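PDB 3SHP: putative acetyltransferase Sthe_0691 from Sphaerobacter thermophilus, which probably transfers an acetyl group from acetyl-coenzyme A to an acceptor that has not been identified. Local coordinates for residues Y15-V20 / A63-S68; A71-C76 / A92-D97; A144-R149 / L161-A166. One frame throughout, in Å; residues are numbered along the deposited sequence. Where two conformers were deposited one is given.

Contact 1 of 3, residues Y15-V20 / A63-S68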
loop_
_atom_site.group_PDB
_atom_site.type_symbol
_atom_site.label_atom_id
_atom_site.label_comp_id
_atom_site.label_asym_id
_atom_site.label_seq_id
_atom_site.Cartn_x
_atom_site.Cartn_y
_atom_site.Cartn_z
ATOM N N TYR A 15 8.347 5.595 36.609
ATOM C CA TYR A 15 8.351 4.260 37.150
ATOM C C TYR A 15 7.868 3.285 36.119
ATOM O O TYR A 15 7.206 3.676 35.156
ATOM C CB TYR A 15 7.552 4.149 38.443
ATOM C CG TYR A 15 6.069 4.369 38.359
ATOM C CD1 TYR A 15 5.177 3.293 38.242
ATOM C CD2 TYR A 15 5.545 5.648 38.474
ATOM C CE1 TYR A 15 3.805 3.498 38.198
ATOM C CE2 TYR A 15 4.188 5.861 38.440
ATOM C CZ TYR A 15 3.320 4.784 38.299
ATOM O OH TYR A 15 1.956 5.051 38.269
ATOM N N LEU A 16 8.258 2.030 36.314
ATOM C CA LEU A 16 7.916 0.937 35.434
ATOM C C LEU A 16 6.994 0.001 36.171
ATOM O O LEU A 16 7.197 -0.302 37.357
ATOM C CB LEU A 16 9.178 0.184 34.977
ATOM C CG LEU A 16 9.988 0.774 33.803
ATOM C CD1 LEU A 16 10.162 2.266 33.873
ATOM C CD2 LEU A 16 11.355 0.135 33.766
ATOM N N ARG A 17 5.975 -0.456 35.453
ATOM C CA ARG A 17 5.021 -1.419 35.981
ATOM C C ARG A 17 4.501 -2.184 34.766
ATOM O O ARG A 17 4.681 -1.748 33.656
ATOM C CB ARG A 17 3.864 -0.694 36.676
ATOM C CG ARG A 17 3.148 0.398 35.796
ATOM C CD ARG A 17 1.672 0.548 36.198
ATOM N NE ARG A 17 0.991 1.599 35.446
ATOM C CZ ARG A 17 0.436 1.457 34.237
ATOM N NH1 ARG A 17 0.460 0.279 33.595
ATOM N NH2 ARG A 17 -0.151 2.514 33.661
ATOM N N ALA A 18 3.853 -3.315 34.995
ATOM C CA ALA A 18 3.269 -4.102 33.917
ATOM C C ALA A 18 2.341 -3.231 33.075
ATOM O O ALA A 18 1.495 -2.512 33.610
ATOM C CB ALA A 18 2.520 -5.333 34.484
HETATM N N MSE A 19 2.552 -3.235 31.768
HETATM C CA MSE A 19 1.632 -2.563 30.848
HETATM C C MSE A 19 0.330 -3.359 30.830
HETATM O O MSE A 19 0.349 -4.594 30.794
HETATM C CB MSE A 19 2.231 -2.488 29.445
HETATM C CG MSE A 19 1.391 -1.688 28.474
HETATM SE SE MSE A 19 2.515 -1.112 27.038
HETATM C CE MSE A 19 1.451 0.281 26.197
ATOM N N VAL A 20 -0.789 -2.644 30.896
ATOM C CA VAL A 20 -2.112 -3.249 30.891
ATOM C C VAL A 20 -2.886 -2.796 29.645
ATOM O O VAL A 20 -2.477 -1.859 28.963
ATOM C CB VAL A 20 -2.889 -2.917 32.192
ATOM C CG1 VAL A 20 -2.220 -3.583 33.396
ATOM C CG2 VAL A 20 -3.029 -1.387 32.401
ATOM N N ALA A 63 5.092 -0.682 31.137
ATOM C CA ALA A 63 4.804 0.707 30.853
ATOM C C ALA A 63 5.828 1.583 31.532
ATOM O O ALA A 63 6.239 1.313 32.676
ATOM C CB ALA A 63 3.433 1.057 31.375
ATOM N N ILE A 64 6.236 2.647 30.859
ATOM C CA ILE A 64 7.078 3.638 31.520
ATOM C C ILE A 64 6.144 4.801 31.858
ATOM O O ILE A 64 5.494 5.366 30.964
ATOM C CB ILE A 64 8.215 4.091 30.619
ATOM C CG1 ILE A 64 9.067 2.881 30.176
ATOM C CG2 ILE A 64 9.053 5.207 31.300
ATOM C CD1 ILE A 64 10.055 3.215 29.021
ATOM N N VAL A 65 6.045 5.137 33.141
ATOM C CA VAL A 65 5.007 6.056 33.597
ATOM C C VAL A 65 5.656 7.273 34.226
ATOM O O VAL A 65 6.473 7.147 35.132
ATOM C CB VAL A 65 4.035 5.374 34.623
ATOM C CG1 VAL A 65 2.936 6.328 35.071
ATOM C CG2 VAL A 65 3.428 4.066 34.070
ATOM N N ARG A 66 5.301 8.460 33.734
ATOM C CA ARG A 66 5.826 9.680 34.320
ATOM C C ARG A 66 5.123 9.947 35.626
ATOM O O ARG A 66 3.902 10.063 35.670
ATOM C CB ARG A 66 5.682 10.878 33.377
ATOM C CG ARG A 66 6.431 12.109 33.850
ATOM C CD ARG A 66 6.537 13.160 32.771
ATOM N NE ARG A 66 5.253 13.447 32.113
ATOM C CZ ARG A 66 5.136 14.025 30.922
ATOM N NH1 ARG A 66 3.932 14.243 30.414
ATOM N NH2 ARG A 66 6.217 14.403 30.253
ATOM N N ARG A 67 5.921 10.035 36.689
ATOM C CA ARG A 67 5.441 10.267 38.041
ATOM C C ARG A 67 4.624 11.569 38.214
ATOM O O ARG A 67 3.536 11.534 38.791
ATOM C CB ARG A 67 6.628 10.226 39.034
ATOM C CG ARG A 67 7.389 8.833 39.054
ATOM C CD ARG A 67 8.543 8.789 40.038
ATOM N NE ARG A 67 8.146 9.344 41.330
ATOM C CZ ARG A 67 8.985 9.806 42.259
ATOM N NH1 ARG A 67 10.303 9.771 42.069
ATOM N NH2 ARG A 67 8.499 10.306 43.398
ATOM N N SER A 68 5.123 12.697 37.707
ATOM C CA SER A 68 4.421 13.991 37.925
ATOM C C SER A 68 2.955 13.959 37.491
ATOM O O SER A 68 2.100 14.469 38.201
ATOM C CB SER A 68 5.152 15.164 37.272
ATOM O OG SER A 68 5.327 14.933 35.876
#

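Contact 2 of 3, residues A71-C76 / A92-D97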
loop_
_atom_site.group_PDB
_atom_site.type_symbol
_atom_site.label_atom_id
_atom_site.label_comp_id
_atom_site.label_asym_id
_atom_site.label_seq_id
_atom_site.Cartn_x
_atom_site.Cartn_y
_atom_site.Cartn_z
ATOM N N ALA A 71 1.293 9.930 33.282
ATOM C CA ALA A 71 1.176 9.667 31.858
ATOM C C ALA A 71 2.068 8.498 31.468
ATOM O O ALA A 71 3.218 8.392 31.915
ATOM C CB ALA A 71 1.564 10.898 31.073
ATOM N N VAL A 72 1.536 7.617 30.629
ATOM C CA VAL A 72 2.352 6.547 30.064
ATOM C C VAL A 72 3.161 7.207 28.948
ATOM O O VAL A 72 2.575 7.662 27.953
ATOM C CB VAL A 72 1.470 5.390 29.533
ATOM C CG1 VAL A 72 2.322 4.359 28.733
ATOM C CG2 VAL A 72 0.690 4.715 30.706
ATOM N N VAL A 73 4.482 7.293 29.130
ATOM C CA VAL A 73 5.352 7.988 28.200
ATOM C C VAL A 73 6.158 7.029 27.308
ATOM O O VAL A 73 6.849 7.455 26.359
ATOM C CB VAL A 73 6.288 8.985 28.929
ATOM C CG1 VAL A 73 5.467 10.017 29.706
ATOM C CG2 VAL A 73 7.295 8.235 29.858
ATOM N N GLY A 74 6.067 5.733 27.591
ATOM C CA GLY A 74 6.699 4.772 26.736
ATOM C C GLY A 74 6.471 3.375 27.229
ATOM O O GLY A 74 5.698 3.159 28.172
ATOM N N SER A 75 7.150 2.425 26.599
ATOM C CA SER A 75 7.034 1.032 26.964
ATOM C C SER A 75 8.393 0.381 26.816
ATOM O O SER A 75 9.255 0.852 26.071
ATOM C CB SER A 75 6.024 0.328 26.056
ATOM O OG SER A 75 6.491 0.343 24.728
ATOM N N CYS A 76 8.594 -0.693 27.553
ATOM C CA CYS A 76 9.805 -1.460 27.410
ATOM C C CYS A 76 9.362 -2.862 27.049
ATOM O O CYS A 76 8.687 -3.539 27.851
ATOM C CB CYS A 76 10.606 -1.442 28.713
ATOM S SG CYS A 76 12.063 -2.507 28.605
ATOM N N ALA A 92 6.835 7.625 23.572
ATOM C CA ALA A 92 5.790 8.393 22.906
ATOM C C ALA A 92 6.429 9.475 22.040
ATOM O O ALA A 92 7.374 10.126 22.456
ATOM C CB ALA A 92 4.820 9.006 23.909
ATOM N N PRO A 93 5.930 9.635 20.814
ATOM C CA PRO A 93 6.466 10.622 19.876
ATOM C C PRO A 93 6.208 12.076 20.293
ATOM O O PRO A 93 6.954 12.966 19.864
ATOM C CB PRO A 93 5.715 10.313 18.557
ATOM C CG PRO A 93 4.414 9.693 19.022
ATOM C CD PRO A 93 4.842 8.844 20.219
ATOM N N TRP A 94 5.178 12.309 21.106
ATOM C CA TRP A 94 4.873 13.655 21.598
ATOM C C TRP A 94 5.787 14.103 22.745
ATOM O O TRP A 94 5.686 15.239 23.200
ATOM C CB TRP A 94 3.413 13.772 22.036
ATOM C CG TRP A 94 2.908 12.651 22.934
ATOM C CD1 TRP A 94 2.191 11.549 22.548
ATOM C CD2 TRP A 94 3.059 12.545 24.364
ATOM N NE1 TRP A 94 1.878 10.776 23.646
ATOM C CE2 TRP A 94 2.397 11.357 24.769
ATOM C CE3 TRP A 94 3.667 13.350 25.340
ATOM C CZ2 TRP A 94 2.353 10.931 26.095
ATOM C CZ3 TRP A 94 3.615 12.940 26.674
ATOM C CH2 TRP A 94 2.966 11.721 27.038
ATOM N N LEU A 95 6.670 13.226 23.215
ATOM C CA LEU A 95 7.531 13.606 24.329
ATOM C C LEU A 95 8.499 14.719 23.940
ATOM O O LEU A 95 8.990 14.758 22.812
ATOM C CB LEU A 95 8.302 12.407 24.860
ATOM C CG LEU A 95 7.612 11.533 25.892
ATOM C CD1 LEU A 95 8.509 10.324 26.155
ATOM C CD2 LEU A 95 7.363 12.287 27.209
ATOM N N ASP A 96 8.745 15.636 24.866
ATOM C CA ASP A 96 9.669 16.734 24.616
ATOM C C ASP A 96 11.121 16.252 24.519
ATOM O O ASP A 96 11.858 16.675 23.609
ATOM C CB ASP A 96 9.536 17.803 25.709
ATOM C CG ASP A 96 8.606 18.931 25.307
ATOM O OD1 ASP A 96 8.547 19.220 24.091
ATOM O OD2 ASP A 96 7.952 19.531 26.202
ATOM N N ASP A 97 11.511 15.375 25.445
ATOM C CA ASP A 97 12.869 14.837 25.505
ATOM C C ASP A 97 12.799 13.351 25.898
ATOM O O ASP A 97 12.951 12.970 27.050
ATOM C CB ASP A 97 13.716 15.636 26.510
ATOM C CG ASP A 97 15.219 15.250 26.492
ATOM O OD1 ASP A 97 15.616 14.209 25.881
ATOM O OD2 ASP A 97 16.009 16.017 27.118
#

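Contact 3 of 3, residues A144-R149 / L161-A166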
loop_
_atom_site.group_PDB
_atom_site.type_symbol
_atom_site.label_atom_id
_atom_site.label_comp_id
_atom_site.label_asym_id
_atom_site.label_seq_id
_atom_site.Cartn_x
_atom_site.Cartn_y
_atom_site.Cartn_z
ATOM N N ALA A 144 28.800 -2.170 23.964
ATOM C CA ALA A 144 28.407 -2.191 22.558
ATOM C C ALA A 144 28.966 -3.433 21.899
ATOM O O ALA A 144 30.175 -3.659 21.916
ATOM C CB ALA A 144 28.904 -0.939 21.852
ATOM N N ALA A 145 28.082 -4.231 21.315
ATOM C CA ALA A 145 28.465 -5.539 20.778
ATOM C C ALA A 145 28.276 -5.606 19.262
ATOM O O ALA A 145 29.057 -6.263 18.552
ATOM C CB ALA A 145 27.634 -6.626 21.453
ATOM N N VAL A 146 27.237 -4.927 18.773
ATOM C CA VAL A 146 26.847 -5.013 17.377
ATOM C C VAL A 146 26.563 -3.620 16.871
ATOM O O VAL A 146 25.984 -2.801 17.584
ATOM C CB VAL A 146 25.573 -5.903 17.185
ATOM C CG1 VAL A 146 25.109 -5.953 15.705
ATOM C CG2 VAL A 146 25.818 -7.316 17.701
ATOM N N ARG A 147 26.995 -3.353 15.643
ATOM C CA ARG A 147 26.646 -2.127 14.946
ATOM C C ARG A 147 25.790 -2.485 13.727
ATOM O O ARG A 147 26.170 -3.361 12.932
ATOM C CB ARG A 147 27.905 -1.413 14.466
ATOM C CG ARG A 147 27.603 -0.086 13.786
ATOM C CD ARG A 147 28.857 0.553 13.176
ATOM N NE ARG A 147 29.959 0.763 14.121
ATOM C CZ ARG A 147 30.080 1.828 14.932
ATOM N NH1 ARG A 147 29.145 2.798 14.952
ATOM N NH2 ARG A 147 31.143 1.926 15.734
HETATM N N MSE A 148 24.640 -1.830 13.599
HETATM C CA MSE A 148 23.802 -1.965 12.425
HETATM C C MSE A 148 23.803 -0.615 11.723
HETATM O O MSE A 148 23.109 0.322 12.151
HETATM C CB MSE A 148 22.390 -2.379 12.842
HETATM C CG MSE A 148 22.345 -3.746 13.577
HETATM SE SE MSE A 148 20.523 -4.356 13.889
HETATM C CE MSE A 148 19.904 -4.465 12.022
ATOM N N ARG A 149 24.605 -0.494 10.673
ATOM C CA ARG A 149 24.847 0.825 10.055
ATOM C C ARG A 149 23.614 1.415 9.401
ATOM O O ARG A 149 22.976 0.786 8.569
ATOM C CB ARG A 149 26.051 0.840 9.100
ATOM C CG ARG A 149 27.383 0.690 9.847
ATOM C CD ARG A 149 28.615 0.722 8.924
ATOM N NE ARG A 149 28.706 -0.463 8.058
ATOM C CZ ARG A 149 28.480 -0.453 6.746
ATOM N NH1 ARG A 149 28.176 0.678 6.131
ATOM N NH2 ARG A 149 28.571 -1.578 6.040
ATOM N N LEU A 161 21.851 1.556 14.456
ATOM C CA LEU A 161 21.324 0.895 15.638
ATOM C C LEU A 161 22.469 0.123 16.286
ATOM O O LEU A 161 23.174 -0.639 15.605
ATOM C CB LEU A 161 20.210 -0.080 15.275
ATOM C CG LEU A 161 19.551 -0.727 16.506
ATOM C CD1 LEU A 161 18.950 0.371 17.411
ATOM C CD2 LEU A 161 18.503 -1.821 16.123
ATOM N N LEU A 162 22.639 0.306 17.589
ATOM C CA LEU A 162 23.665 -0.395 18.329
ATOM C C LEU A 162 22.998 -1.415 19.204
ATOM O O LEU A 162 21.898 -1.174 19.684
ATOM C CB LEU A 162 24.467 0.583 19.195
ATOM C CG LEU A 162 25.146 1.748 18.457
ATOM C CD1 LEU A 162 25.963 2.642 19.417
ATOM C CD2 LEU A 162 26.019 1.181 17.373
ATOM N N ILE A 163 23.653 -2.557 19.405
ATOM C CA ILE A 163 23.172 -3.572 20.337
ATOM C C ILE A 163 24.161 -3.681 21.482
ATOM O O ILE A 163 25.336 -4.037 21.277
ATOM C CB ILE A 163 23.059 -4.960 19.688
ATOM C CG1 ILE A 163 22.302 -4.892 18.358
ATOM C CG2 ILE A 163 22.446 -5.959 20.681
ATOM C CD1 ILE A 163 20.804 -4.568 18.502
ATOM N N TYR A 164 23.684 -3.363 22.682
ATOM C CA TYR A 164 24.499 -3.416 23.885
ATOM C C TYR A 164 24.181 -4.711 24.601
ATOM O O TYR A 164 23.022 -5.131 24.637
ATOM C CB TYR A 164 24.192 -2.212 24.802
ATOM C CG TYR A 164 25.066 -1.017 24.508
ATOM C CD1 TYR A 164 24.943 -0.322 23.305
ATOM C CD2 TYR A 164 26.018 -0.583 25.426
ATOM C CE1 TYR A 164 25.754 0.755 23.015
ATOM C CE2 TYR A 164 26.839 0.521 25.153
ATOM C CZ TYR A 164 26.684 1.183 23.950
ATOM O OH TYR A 164 27.464 2.277 23.643
ATOM N N GLN A 165 25.214 -5.326 25.176
ATOM C CA GLN A 165 25.084 -6.617 25.856
ATOM C C GLN A 165 25.912 -6.701 27.117
ATOM O O GLN A 165 26.961 -6.059 27.238
ATOM C CB GLN A 165 25.484 -7.759 24.911
ATOM C CG GLN A 165 24.475 -7.973 23.772
ATOM C CD GLN A 165 24.710 -9.288 23.022
ATOM O OE1 GLN A 165 25.693 -9.433 22.276
ATOM N NE2 GLN A 165 23.808 -10.242 23.210
ATOM N N ALA A 166 25.419 -7.473 28.074
ATOM C CA ALA A 166 26.278 -8.044 29.090
ATOM C C ALA A 166 26.132 -9.548 28.962
ATOM O O ALA A 166 25.008 -10.092 28.874
ATOM C CB ALA A 166 25.896 -7.567 30.470
#

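Contact 1 of 3, residues Y15-V20 / A63-S68
Ala63 meets the outgoing end of the antiparallel partner strand 14-18, near one end of the sheet. Its N binds Arg17 O at 2.8 Å, almost along the C=O axis, while Arg17 N returns only a weak bond to Ala63 O; that oxygen also takes the CA-H of Leu16 (CA to O 3.2 Å). Its methyl is small enough for the Arg17 guanidinium to lie across it, with NH1 3.8 Å from Ala63 CB. On the other face, Ile64 runs beside Leu16, CG1 to Leu16 CD1, and both pack against helix 98-116. Val65 is gripped twice, its N 2.7 Å from Tyr15 O and its O taking Tyr15 N. Its CB sits over the tyrosine ring as a CH-pi donor, 3.9 Å from the centroid, because Tyr15 CG occupies the crowded position between N and carbonyl carbon (chi1 66°). Val65 CG2 turns instead under the guanidinium, 3.7 Å from Arg17 NE. Arg67 CG lies at the ring edge, 3.7 Å from Tyr15 CD2. Flat polar groups thus roof small apolar residues; Tyr15 OH ends on Glu70, while the Asp23 salt bridge and the bond from Arg17 NH1 to Ala18 O probably hold the guanidinium over Ala63 and Val65.

Contact 2 of 3, residues A71-C76 / A92-D97
One face of the Trp94 indole receives the methyl of Ala92 from its own turn, CB standing 3.4 Å above the ring plane toward the rim. Ala71 CB lies at the edge, 4.4 Å from Trp94 CH2, and Val73 CG1 approaches the same carbon obliquely. His25 of a neighbouring subunit stacks on the indole. Leu95 crosses Val73 at about a right angle: its CD1 comes 3.8 Å from Val73 CB and 3.3 Å from Val73 O, and CD2 reaches Val73 CG1. An alanine here would remove CG and both methyls beyond it and would probably loosen the packing of the turn on Val73 and on Leu101 of helix 98-116. The single hydrogen bond between the segments, Ala92 N to Val73 O, is short and straight (2.8 Å, 173°), although the donor stands above the carbonyl plane. Val73 and Gly74 form a classic bulge facing Ile64 of strand 58-66; Gly74 is almost fully extended (phi -180°, psi -172°), which a residue without a side chain adopts easily. One directed bond plus apolar packing fixes the loop before helix 98-116, by topology the one that in GNAT enzymes usually binds the cofactor's pyrophosphate, though that is not established here.

Contact 3 of 3, residues A144-R149 / L161-A166
Backbone hydrogen bonds do most of the joining of these two antiparallel strands. Met148 and Leu161 exchange a pair, with Met148 N 2.8 Å from Leu161 O and Leu161 N 2.9 Å from Met148 O. Ile163 N binds Val146 O at 3.0 Å, and Ile163 O accepts two donors: Ala145 N, nearly along the C=O axis, and Val146 N, on a lone pair at the longer distance of 3.3 Å. Two residues facing one is a classic beta bulge, and the twisted backbone of Ala145 (psi -35°) shifts the register by one.

Aromatic contact comes next. Tyr164 brings a face of its ring to Ala144, whose CB makes a CH-pi contact 4.0 Å from the ring centroid; a small residue suits this place because the ring lies so close to the backbone.

Aliphatic contacts run in side-by-side pairs. Branched Val146 and Ile163 mesh, Val146 CB to Ile163 CG1 3.6 Å, and the selenium of selenomethionine Met148 touches Leu161 CD2. On the opposite face Leu162 CD2 lies along Arg147 CG, whose guanidinium has a salt bridge to Asp160.

Leu162 and Tyr164 face helix 131-139, where Glu138 takes the tyrosine hydroxyl. Strand 121-127 flanks 157-167 on its other edge, and Arg147 joins an antiparallel ladder with a strand of a neighbouring subunit, its NH2 bonding Leu46 O there, so that the sheet crosses the interface.

In the fold
From the N terminus, contact 1 closes a 42-residue excursion that includes helix 21-26, and brings strand 14-18 beside strand 58-66. The chain then turns back into strand 72-80, and contact 2 closes the span holding the hairpin with strand 84-91. Contacts 1 and 2 touch, through Arg66 N and Ala71 O at 2.8 Å among others, and so join neighbouring strands 58-66 and 72-80, with loop 92-97 packed on the latter. Contact 3 closes the short connection between strands 143-151 and 157-167, its centre about 26 Å from that of contact 1. The three lie in series, neither nested nor crossed; contacts 1 and 3 pair strands toward opposite ends of a sheet consistent with the GNAT fold.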